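Local structure of Myo-inositol 2-dehydrogenase (Thermotoga maritima, 3EZY) at residues G14-H17 and A18-K22; D55-E58 and L59-P63; G270-Y273 and L274-L278; R327-K330 and L331-I335. The protein catalyses the NAD(+)-dependent oxidation of myo-inositol to scyllo-inosose, probably as a step in myo-inositol degradation. All coordinates share one frame; numbering follows the deposited sequence.

Interaction 1. Residues G14-H17 and A18-K22; sequences GTIH and AENLK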
loop_
_atom_site.group_PDB
_atom_site.type_symbol
_atom_site.label_atom_id
_atom_site.label_comp_id
_atom_site.label_asym_id
_atom_site.label_seq_id
_atom_site.Cartn_x
_atom_site.Cartn_y
_atom_site.Cartn_z
ATOM N N GLY A 14 -10.304 -7.482 33.208
ATOM C CA GLY A 14 -9.603 -7.597 34.495
ATOM C C GLY A 14 -8.479 -8.623 34.426
ATOM O O GLY A 14 -7.406 -8.427 34.988
ATOM N N THR A 15 -8.713 -9.739 33.743
ATOM C CA THR A 15 -7.661 -10.746 33.588
ATOM C C THR A 15 -6.433 -10.226 32.836
ATOM O O THR A 15 -5.297 -10.438 33.263
ATOM C CB THR A 15 -8.215 -12.014 32.903
ATOM O OG1 THR A 15 -9.273 -12.548 33.717
ATOM C CG2 THR A 15 -7.093 -13.057 32.713
ATOM N N ILE A 16 -6.652 -9.535 31.718
ATOM C CA ILE A 16 -5.585 -8.855 31.012
ATOM C C ILE A 16 -4.774 -7.942 31.921
ATOM O O ILE A 16 -3.533 -7.994 31.924
ATOM C CB ILE A 16 -6.135 -8.093 29.781
ATOM C CG1 ILE A 16 -6.587 -9.119 28.734
ATOM C CG2 ILE A 16 -5.057 -7.128 29.188
ATOM C CD1 ILE A 16 -7.442 -8.524 27.573
ATOM N N HIS A 17 -5.443 -7.074 32.677
ATOM C CA HIS A 17 -4.703 -6.133 33.577
ATOM C C HIS A 17 -3.855 -6.914 34.615
ATOM O O HIS A 17 -2.668 -6.603 34.847
ATOM C CB HIS A 17 -5.689 -5.194 34.299
ATOM C CG HIS A 17 -6.308 -4.163 33.409
ATOM N ND1 HIS A 17 -5.559 -3.316 32.616
ATOM C CD2 HIS A 17 -7.606 -3.794 33.236
ATOM C CE1 HIS A 17 -6.370 -2.482 31.983
ATOM N NE2 HIS A 17 -7.617 -2.750 32.348
ATOM N N ALA A 18 -4.466 -7.934 35.224
ATOM C CA ALA A 18 -3.805 -8.724 36.279
ATOM C C ALA A 18 -2.546 -9.409 35.731
ATOM O O ALA A 18 -1.518 -9.440 36.400
ATOM C CB ALA A 18 -4.758 -9.792 36.820
ATOM N N GLU A 19 -2.650 -9.975 34.525
ATOM C CA GLU A 19 -1.505 -10.608 33.853
ATOM C C GLU A 19 -0.446 -9.587 33.447
ATOM O O GLU A 19 0.747 -9.859 33.614
ATOM C CB GLU A 19 -1.972 -11.485 32.678
ATOM C CG GLU A 19 -2.612 -12.815 33.200
ATOM C CD GLU A 19 -3.390 -13.593 32.149
ATOM O OE1 GLU A 19 -3.395 -13.179 30.962
ATOM O OE2 GLU A 19 -4.022 -14.622 32.529
ATOM N N ASN A 20 -0.861 -8.407 32.979
ATOM C CA ASN A 20 0.077 -7.337 32.587
ATOM C C ASN A 20 0.911 -6.816 33.750
ATOM O O ASN A 20 2.002 -6.293 33.554
ATOM C CB ASN A 20 -0.642 -6.153 31.901
ATOM C CG ASN A 20 -0.983 -6.437 30.416
ATOM O OD1 ASN A 20 -0.506 -7.398 29.843
ATOM N ND2 ASN A 20 -1.799 -5.588 29.809
ATOM N N LEU A 21 0.400 -6.925 34.966
ATOM C CA LEU A 21 1.148 -6.455 36.115
ATOM C C LEU A 21 2.548 -7.067 36.270
ATOM O O LEU A 21 3.427 -6.421 36.807
ATOM C CB LEU A 21 0.315 -6.496 37.389
ATOM C CG LEU A 21 -0.610 -5.258 37.402
ATOM C CD1 LEU A 21 -1.822 -5.420 38.317
ATOM C CD2 LEU A 21 0.147 -3.966 37.731
ATOM N N LYS A 22 2.784 -8.272 35.751
ATOM C CA LYS A 22 4.145 -8.836 35.699
ATOM C C LYS A 22 5.053 -8.115 34.700
ATOM O O LYS A 22 6.275 -8.210 34.762
ATOM C CB LYS A 22 4.084 -10.300 35.314
ATOM C CG LYS A 22 3.125 -11.084 36.185
ATOM C CD LYS A 22 1.935 -10.238 36.620
ATOM C CE LYS A 22 0.864 -11.129 37.177
ATOM N NZ LYS A 22 1.478 -12.206 38.009
HETATM O O HOH W 1 -3.089 -3.765 31.383
#
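T15 and E19, one turn apart, run side by side in the same direction, and the methyl CG2 of T15 lies 3.5 Å from OE2 of E19. OG1 stands beside the backbone N of T15 (chi1 -60°) and bonds to G11 O and R39, which leaves CG2, anti to that N, beside E19. E19 runs on extended beyond CG, its carboxylate salt-bridged to K46. With an alanine here, K46 would probably lose its carboxylate mate and the T15 methyl its flank. I16 and N20 form a second such pair, CG2 of I16 being 3.7 Å from ND2 of N20. ND2 of N20 donates to a water 2.7 Å away, which sits 2.8 Å from ND1 of H17, linking imidazole and amide; H17 NE2 is bonded to E94 and N20 OD1 to R282. In the backbone, E19 N bonds to T15 O at 3.0 Å and N20 N to I16 O at 2.9 Å. G14 closes a Rossmann-type GxGxxG sequence, consistent with a dinucleotide-binding helix in the beta-alpha-beta unit of strands 3-8 and 27-33. A18 and L21 pack on strand 27-33, A18 and E19 on L47 of helix 37-47, while I16, N20 and L21 face helix 277-298.

Interaction 2. Residues D55-E58 and L59-P63; sequences DPHE and LIEDP
H57 and E61 lie one turn apart on helix 56-61, a short helix of the NAD-binding Rossmann fold, capped at its start by D55. The cap is a bond of 3.0 Å from H57 N to D55 OD1, which is approached from above the carboxylate plane, 55° out of it. The same oxygen lies at the edge of the H57 imidazole, in its plane. Along the helix I60 N bonds to P56 O at 2.9 Å and E61 N to H57 O at 3.0 Å, while D62 N bonds weakly to E58 O and also to L59 O. The chain of E61 starts beside its own backbone N (chi1 -67°), and this folds it back over the H57 carbonyl, with CD 3.3 Å from H57 O. E58 OE1 lies 4.2 Å from E61 OE1 in one conformer, but E58 has two, and this approach of like charges is doubtful. On the inner side P56, L59 and I60 pack on I8 of strand 3-8, with L80 of helix 77-86 also against P56 and I60. D62, past the helix, bonds to Y53 OH through OD2. At the outer edge a water in the imidazole plane, 3.0 Å from H57 ND1, donates to E61 OE2 at 2.6 Å.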
loop_
_atom_site.group_PDB
_atom_site.type_symbol
_atom_site.label_atom_id
_atom_site.label_comp_id
_atom_site.label_asym_id
_atom_site.label_seq_id
_atom_site.Cartn_x
_atom_site.Cartn_y
_atom_site.Cartn_z
ATOM N N ASP A 55 -15.272 -10.821 48.627
ATOM C CA ASP A 55 -15.956 -9.538 48.792
ATOM C C ASP A 55 -15.009 -8.409 48.397
ATOM O O ASP A 55 -13.975 -8.256 49.004
ATOM C CB ASP A 55 -16.329 -9.402 50.262
ATOM C CG ASP A 55 -16.973 -8.065 50.587
ATOM O OD1 ASP A 55 -17.120 -7.208 49.669
ATOM O OD2 ASP A 55 -17.328 -7.883 51.778
ATOM N N PRO A 56 -15.356 -7.619 47.375
ATOM C CA PRO A 56 -14.403 -6.603 46.875
ATOM C C PRO A 56 -14.097 -5.509 47.884
ATOM O O PRO A 56 -13.039 -4.857 47.795
ATOM C CB PRO A 56 -15.133 -5.960 45.683
ATOM C CG PRO A 56 -16.590 -6.358 45.822
ATOM C CD PRO A 56 -16.584 -7.697 46.557
ATOM N N HIS A 57 -15.021 -5.289 48.810
ATOM C CA HIS A 57 -14.858 -4.292 49.891
ATOM C C HIS A 57 -13.727 -4.660 50.840
ATOM O O HIS A 57 -12.992 -3.798 51.303
ATOM C CB HIS A 57 -16.168 -4.077 50.635
ATOM C CG HIS A 57 -17.174 -3.321 49.834
ATOM N ND1 HIS A 57 -17.144 -1.944 49.728
ATOM C CD2 HIS A 57 -18.201 -3.743 49.053
ATOM C CE1 HIS A 57 -18.125 -1.547 48.936
ATOM N NE2 HIS A 57 -18.784 -2.616 48.514
ATOM N N GLU A 58 -13.573 -5.955 51.101
ATOM C CA GLU A 58 -12.391 -6.443 51.801
ATOM C C GLU A 58 -11.098 -6.141 51.025
ATOM O O GLU A 58 -10.054 -5.845 51.615
ATOM C CB GLU A 58 -12.503 -7.938 52.072
ATOM C CG GLU A 58 -13.728 -8.341 52.908
ATOM C CD GLU A 58 -13.821 -7.609 54.249
ATOM O OE1 GLU A 58 -12.833 -6.968 54.664
ATOM O OE2 GLU A 58 -14.897 -7.674 54.896
ATOM N N LEU A 59 -11.135 -6.252 49.697
ATOM C CA LEU A 59 -9.956 -5.874 48.918
ATOM C C LEU A 59 -9.641 -4.369 49.082
ATOM O O LEU A 59 -8.496 -3.940 49.336
ATOM C CB LEU A 59 -10.151 -6.262 47.415
ATOM C CG LEU A 59 -8.957 -5.941 46.486
ATOM C CD1 LEU A 59 -8.817 -6.946 45.314
ATOM C CD2 LEU A 59 -9.003 -4.478 45.967
ATOM N N ILE A 60 -10.645 -3.543 48.883
ATOM C CA ILE A 60 -10.461 -2.103 48.984
ATOM C C ILE A 60 -9.947 -1.650 50.361
ATOM O O ILE A 60 -9.156 -0.712 50.454
ATOM C CB ILE A 60 -11.789 -1.398 48.645
ATOM C CG1 ILE A 60 -12.067 -1.562 47.138
ATOM C CG2 ILE A 60 -11.778 0.060 49.125
ATOM C CD1 ILE A 60 -13.510 -1.413 46.763
ATOM N N GLU A 61 -10.400 -2.309 51.425
ATOM C CA GLU A 61 -10.023 -1.922 52.810
ATOM C C GLU A 61 -8.686 -2.530 53.250
ATOM O O GLU A 61 -8.092 -2.102 54.237
ATOM C CB GLU A 61 -11.172 -2.263 53.784
ATOM C CG GLU A 61 -12.445 -1.407 53.560
ATOM C CD GLU A 61 -13.723 -2.077 54.071
ATOM O OE1 GLU A 61 -13.647 -2.876 55.027
ATOM O OE2 GLU A 61 -14.814 -1.810 53.528
ATOM N N ASP A 62 -8.187 -3.511 52.495
ATOM C CA ASP A 62 -6.864 -4.072 52.782
ATOM C C ASP A 62 -5.794 -2.988 52.806
ATOM O O ASP A 62 -5.592 -2.310 51.801
ATOM C CB ASP A 62 -6.517 -5.104 51.706
ATOM C CG ASP A 62 -5.273 -5.927 52.054
ATOM O OD1 ASP A 62 -4.301 -5.373 52.611
ATOM O OD2 ASP A 62 -5.269 -7.139 51.753
ATOM N N PRO A 63 -5.075 -2.821 53.952
ATOM C CA PRO A 63 -4.159 -1.698 54.041
ATOM C C PRO A 63 -2.957 -1.839 53.172
ATOM O O PRO A 63 -2.271 -0.869 52.963
ATOM C CB PRO A 63 -3.730 -1.694 55.523
ATOM C CG PRO A 63 -4.019 -3.085 55.994
ATOM C CD PRO A 63 -5.282 -3.439 55.276
HETATM O O HOH W 2 -15.055 -0.525 51.317
HETATM O O HOH W 3 -12.327 -4.919 55.839
#

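Interaction 3. Residues G270-Y273 and L274-L278; sequences GSRY and LYFFL
The R272 guanidinium has CE2 of F276 over one face, 4.1 Å above its plane and offset toward the rim, while Y275 N lies at its edge, in plane. For F276, NH2 of R272 lies at the edge of the phenyl ring, near its plane, and Y275 CD2 stands 3.8 Å over the centre of one face. The Y275 ring itself is turned 85° from the guanidinium, and CB of Y275 touches NH1 of R272 at 3.5 Å. R272 reaches this place because CG sits between its backbone N and carbonyl carbon (chi1 69°) and the chain then runs extended to NE. NH1 of R272 gives a weak bond of 3.1 Å to Y273 O. This loop leads from the hairpin strand 267-270 into helix 277-298, for which F276 is the N-cap. The stronger partner of NH1 is E279 OE2, which forms a salt bridge with it and also accepts from the N-H groups of Y275 and F276, so that one carboxylate oxygen gathers the arginine and two backbone donors. The bond from F276 N, three residues back from E279, is the N3-side half of a capping box; the phenyl group cannot return it. The Y273 ring lies apart from this cluster and meets Y235 edge-to-face and R256 as a cation-pi pair, and its OH bonds to D268 of the second subunit.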
loop_
_atom_site.group_PDB
_atom_site.type_symbol
_atom_site.label_atom_id
_atom_site.label_comp_id
_atom_site.label_asym_id
_atom_site.label_seq_id
_atom_site.Cartn_x
_atom_site.Cartn_y
_atom_site.Cartn_z
ATOM N N GLY A 270 -3.225 -9.414 0.736
ATOM C CA GLY A 270 -2.533 -9.123 2.002
ATOM C C GLY A 270 -2.949 -10.059 3.119
ATOM O O GLY A 270 -3.850 -10.856 2.937
ATOM N N SER A 271 -2.297 -9.954 4.283
ATOM C CA SER A 271 -2.606 -10.764 5.462
ATOM C C SER A 271 -3.959 -10.400 6.088
ATOM O O SER A 271 -4.451 -9.288 5.897
ATOM C CB SER A 271 -1.499 -10.537 6.489
ATOM O OG SER A 271 -1.659 -11.397 7.578
ATOM N N ARG A 272 -4.552 -11.319 6.850
ATOM C CA ARG A 272 -5.784 -11.022 7.570
ATOM C C ARG A 272 -5.599 -9.840 8.563
ATOM O O ARG A 272 -4.527 -9.604 9.102
ATOM C CB ARG A 272 -6.256 -12.285 8.336
ATOM C CG ARG A 272 -5.333 -12.673 9.513
ATOM C CD ARG A 272 -6.025 -13.664 10.493
ATOM N NE ARG A 272 -5.237 -13.976 11.696
ATOM C CZ ARG A 272 -5.303 -13.331 12.864
ATOM N NH1 ARG A 272 -6.110 -12.283 13.049
ATOM N NH2 ARG A 272 -4.537 -13.742 13.875
ATOM N N TYR A 273 -6.680 -9.124 8.826
ATOM C CA TYR A 273 -6.713 -8.075 9.851
ATOM C C TYR A 273 -6.692 -8.743 11.202
ATOM O O TYR A 273 -7.089 -9.915 11.329
ATOM C CB TYR A 273 -8.035 -7.275 9.741
ATOM C CG TYR A 273 -8.125 -6.340 8.549
ATOM C CD1 TYR A 273 -7.481 -6.629 7.344
ATOM C CD2 TYR A 273 -8.869 -5.162 8.630
ATOM C CE1 TYR A 273 -7.555 -5.751 6.278
ATOM C CE2 TYR A 273 -8.956 -4.293 7.591
ATOM C CZ TYR A 273 -8.305 -4.563 6.414
ATOM O OH TYR A 273 -8.422 -3.663 5.373
ATOM N N LEU A 274 -6.259 -8.004 12.223
ATOM C CA LEU A 274 -6.406 -8.482 13.595
ATOM C C LEU A 274 -7.880 -8.737 13.912
ATOM O O LEU A 274 -8.785 -8.006 13.474
ATOM C CB LEU A 274 -5.851 -7.505 14.598
ATOM C CG LEU A 274 -4.397 -7.244 14.412
ATOM C CD1 LEU A 274 -3.930 -6.292 15.538
ATOM C CD2 LEU A 274 -3.602 -8.538 14.346
ATOM N N TYR A 275 -8.104 -9.822 14.618
ATOM C CA TYR A 275 -9.421 -10.376 14.676
ATOM C C TYR A 275 -9.805 -10.747 16.117
ATOM O O TYR A 275 -10.947 -10.570 16.528
ATOM C CB TYR A 275 -9.493 -11.568 13.724
ATOM C CG TYR A 275 -10.854 -12.139 13.594
ATOM C CD1 TYR A 275 -11.633 -11.862 12.484
ATOM C CD2 TYR A 275 -11.387 -12.953 14.605
ATOM C CE1 TYR A 275 -12.921 -12.362 12.364
ATOM C CE2 TYR A 275 -12.684 -13.469 14.493
ATOM C CZ TYR A 275 -13.435 -13.169 13.358
ATOM O OH TYR A 275 -14.713 -13.677 13.206
ATOM N N PHE A 276 -8.855 -11.229 16.899
ATOM C CA PHE A 276 -9.182 -11.592 18.273
ATOM C C PHE A 276 -8.893 -10.465 19.256
ATOM O O PHE A 276 -8.072 -9.567 18.992
ATOM C CB PHE A 276 -8.511 -12.912 18.686
ATOM C CG PHE A 276 -8.765 -14.032 17.720
ATOM C CD1 PHE A 276 -9.896 -14.827 17.844
ATOM C CD2 PHE A 276 -7.896 -14.249 16.646
ATOM C CE1 PHE A 276 -10.144 -15.842 16.941
ATOM C CE2 PHE A 276 -8.136 -15.261 15.733
ATOM C CZ PHE A 276 -9.270 -16.061 15.881
ATOM N N PHE A 277 -9.582 -10.513 20.394
ATOM C CA PHE A 277 -9.543 -9.412 21.373
ATOM C C PHE A 277 -8.167 -9.124 21.942
ATOM O O PHE A 277 -7.694 -7.975 22.008
ATOM C CB PHE A 277 -10.509 -9.740 22.512
ATOM C CG PHE A 277 -10.740 -8.610 23.453
ATOM C CD1 PHE A 277 -11.796 -7.729 23.252
ATOM C CD2 PHE A 277 -9.933 -8.464 24.572
ATOM C CE1 PHE A 277 -12.051 -6.673 24.166
ATOM C CE2 PHE A 277 -10.155 -7.434 25.486
ATOM C CZ PHE A 277 -11.206 -6.523 25.287
ATOM N N LEU A 278 -7.500 -10.173 22.356
ATOM C CA LEU A 278 -6.216 -10.033 22.983
ATOM C C LEU A 278 -5.169 -9.534 21.969
ATOM O O LEU A 278 -4.399 -8.645 22.286
ATOM C CB LEU A 278 -5.795 -11.364 23.636
ATOM C CG LEU A 278 -4.455 -11.318 24.386
ATOM C CD1 LEU A 278 -4.563 -10.416 25.643
ATOM C CD2 LEU A 278 -4.006 -12.733 24.783
#

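Interaction 4. Residues R327-K330 and L331-I335; sequences RSVK and LEEVI
R327 grips E333 end-on with two nitrogens, one to each carboxylate oxygen: NH1 to OE2 at 2.7 Å and NH2 to OE1 at 3.1 Å. Both oxygens offer their syn lone pairs, and the guanidinium and carboxylate planes are only 6° apart, so the two groups lie nearly flat in one layer of atoms. E333 OE1 takes a further donor, K330 N, at 3.2 Å; this N-H arrives from above the carboxylate, 54° out of its plane, and would resist rotation of the group. In return E333 N bonds to K330 O at 3.0 Å, and the two bonds between these residues tie the turn twice. R327 leaves its backbone with CG between N and the carbonyl carbon (chi1 78°) and stretches out to NE, which salt-bridges E325. V329 packs on the pair: its CG2 stands 4.2 Å over the R327 guanidinium centre, and its CG1 lies 3.9 Å from CD of E333. Were an alanine to stand in place of R327, the E333 carboxylate would probably lose this arginine's charge and be freer to turn about its bond to K330 N. L331 packs on M311 and L315 of helix 306-325. V329 pairs through its backbone with V192 of strand 189-197, and S328 bonds through its backbone to a third subunit, consistent with strand 329-330 as the outermost of the mixed sheet of a Gfo/Idh/MocA C-terminal domain, next to a subunit contact.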
loop_
_atom_site.group_PDB
_atom_site.type_symbol
_atom_site.label_atom_id
_atom_site.label_comp_id
_atom_site.label_asym_id
_atom_site.label_seq_id
_atom_site.Cartn_x
_atom_site.Cartn_y
_atom_site.Cartn_z
ATOM N N ARG A 327 -33.191 14.639 14.883
ATOM C CA ARG A 327 -32.794 16.007 14.761
ATOM C C ARG A 327 -31.481 16.125 15.498
ATOM O O ARG A 327 -31.119 15.271 16.302
ATOM C CB ARG A 327 -33.843 16.951 15.405
ATOM C CG ARG A 327 -33.757 17.019 16.938
ATOM C CD ARG A 327 -34.900 17.881 17.567
ATOM N NE ARG A 327 -34.955 17.680 19.016
ATOM C CZ ARG A 327 -34.214 18.342 19.889
ATOM N NH1 ARG A 327 -34.323 18.077 21.169
ATOM N NH2 ARG A 327 -33.378 19.289 19.487
ATOM N N SER A 328 -30.798 17.216 15.231
ATOM C CA SER A 328 -29.569 17.541 15.881
ATOM C C SER A 328 -29.819 17.929 17.347
ATOM O O SER A 328 -30.761 18.677 17.650
ATOM C CB SER A 328 -28.964 18.717 15.114
ATOM O OG SER A 328 -27.686 18.984 15.609
ATOM N N VAL A 329 -28.985 17.424 18.266
ATOM C CA VAL A 329 -29.180 17.664 19.697
ATOM C C VAL A 329 -27.940 18.345 20.277
ATOM O O VAL A 329 -26.829 17.842 20.128
ATOM C CB VAL A 329 -29.483 16.331 20.452
ATOM C CG1 VAL A 329 -29.448 16.524 21.941
ATOM C CG2 VAL A 329 -30.862 15.769 20.020
ATOM N N LYS A 330 -28.138 19.497 20.916
ATOM C CA LYS A 330 -27.092 20.219 21.638
ATOM C C LYS A 330 -26.748 19.587 22.974
ATOM O O LYS A 330 -27.624 19.147 23.712
ATOM C CB LYS A 330 -27.533 21.654 21.874
ATOM C CG LYS A 330 -27.710 22.425 20.588
ATOM C CD LYS A 330 -27.990 23.878 20.911
ATOM C CE LYS A 330 -28.354 24.639 19.646
ATOM N NZ LYS A 330 -27.144 24.848 18.804
ATOM N N LEU A 331 -25.464 19.521 23.292
ATOM C CA LEU A 331 -25.053 18.951 24.582
ATOM C C LEU A 331 -25.787 19.579 25.776
ATOM O O LEU A 331 -26.141 18.882 26.720
ATOM C CB LEU A 331 -23.542 19.004 24.779
ATOM C CG LEU A 331 -22.910 17.617 24.666
ATOM C CD1 LEU A 331 -23.040 17.177 23.222
ATOM C CD2 LEU A 331 -21.472 17.660 25.121
ATOM N N GLU A 332 -26.021 20.887 25.726
ATOM C CA GLU A 332 -26.826 21.559 26.745
ATOM C C GLU A 332 -28.183 20.911 27.062
ATOM O O GLU A 332 -28.574 20.864 28.219
ATOM C CB GLU A 332 -27.034 23.025 26.386
ATOM C CG GLU A 332 -25.736 23.702 26.065
ATOM C CD GLU A 332 -25.534 24.980 26.865
ATOM O OE1 GLU A 332 -25.786 26.077 26.294
ATOM O OE2 GLU A 332 -25.125 24.874 28.060
ATOM N N GLU A 333 -28.912 20.416 26.067
ATOM C CA GLU A 333 -30.215 19.833 26.367
ATOM C C GLU A 333 -30.056 18.566 27.171
ATOM O O GLU A 333 -31.033 17.949 27.588
ATOM C CB GLU A 333 -30.993 19.476 25.098
ATOM C CG GLU A 333 -30.734 20.333 23.883
ATOM C CD GLU A 333 -31.516 19.810 22.659
ATOM O OE1 GLU A 333 -31.198 20.219 21.499
ATOM O OE2 GLU A 333 -32.447 18.994 22.884
ATOM N N VAL A 334 -28.822 18.123 27.347
ATOM C CA VAL A 334 -28.627 16.877 28.071
ATOM C C VAL A 334 -27.857 17.120 29.383
ATOM O O VAL A 334 -27.836 16.270 30.276
ATOM C CB VAL A 334 -27.959 15.824 27.149
ATOM C CG1 VAL A 334 -26.499 16.157 26.933
ATOM C CG2 VAL A 334 -28.128 14.467 27.702
ATOM N N ILE A 335 -27.234 18.295 29.485
ATOM C CA ILE A 335 -26.457 18.690 30.654
ATOM C C ILE A 335 -27.370 19.068 31.813
ATOM O O ILE A 335 -28.311 18.321 32.139
ATOM C CB ILE A 335 -25.523 19.876 30.327
ATOM C CG1 ILE A 335 -24.287 19.375 29.569
ATOM C CG2 ILE A 335 -25.138 20.634 31.600
ATOM C CD1 ILE A 335 -23.226 20.442 29.312
#

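The four contacts follow in series along the chain. Interactions 1 and 2 lie in the NAD-binding Rossmann fold, centres 19 Å apart with nearest atoms about 10 Å apart, on helices flanking its parallel sheet. Interaction 3 is far off in sequence yet touches interaction 1: I16 CD1 lies 3.6 Å from F277 CE2, where the start of helix 277-298 meets helix 12-20. The chain thus returns from the C-terminal half onto the nucleotide-binding part. Interaction 4, at the end of the modelled chain on the edge strand of the large mixed sheet, is isolated, its centre about 37 to 40 Å from the other centres. Interactions 3 and 4 also meet neighbouring subunits, whereas 1 and 2 touch none.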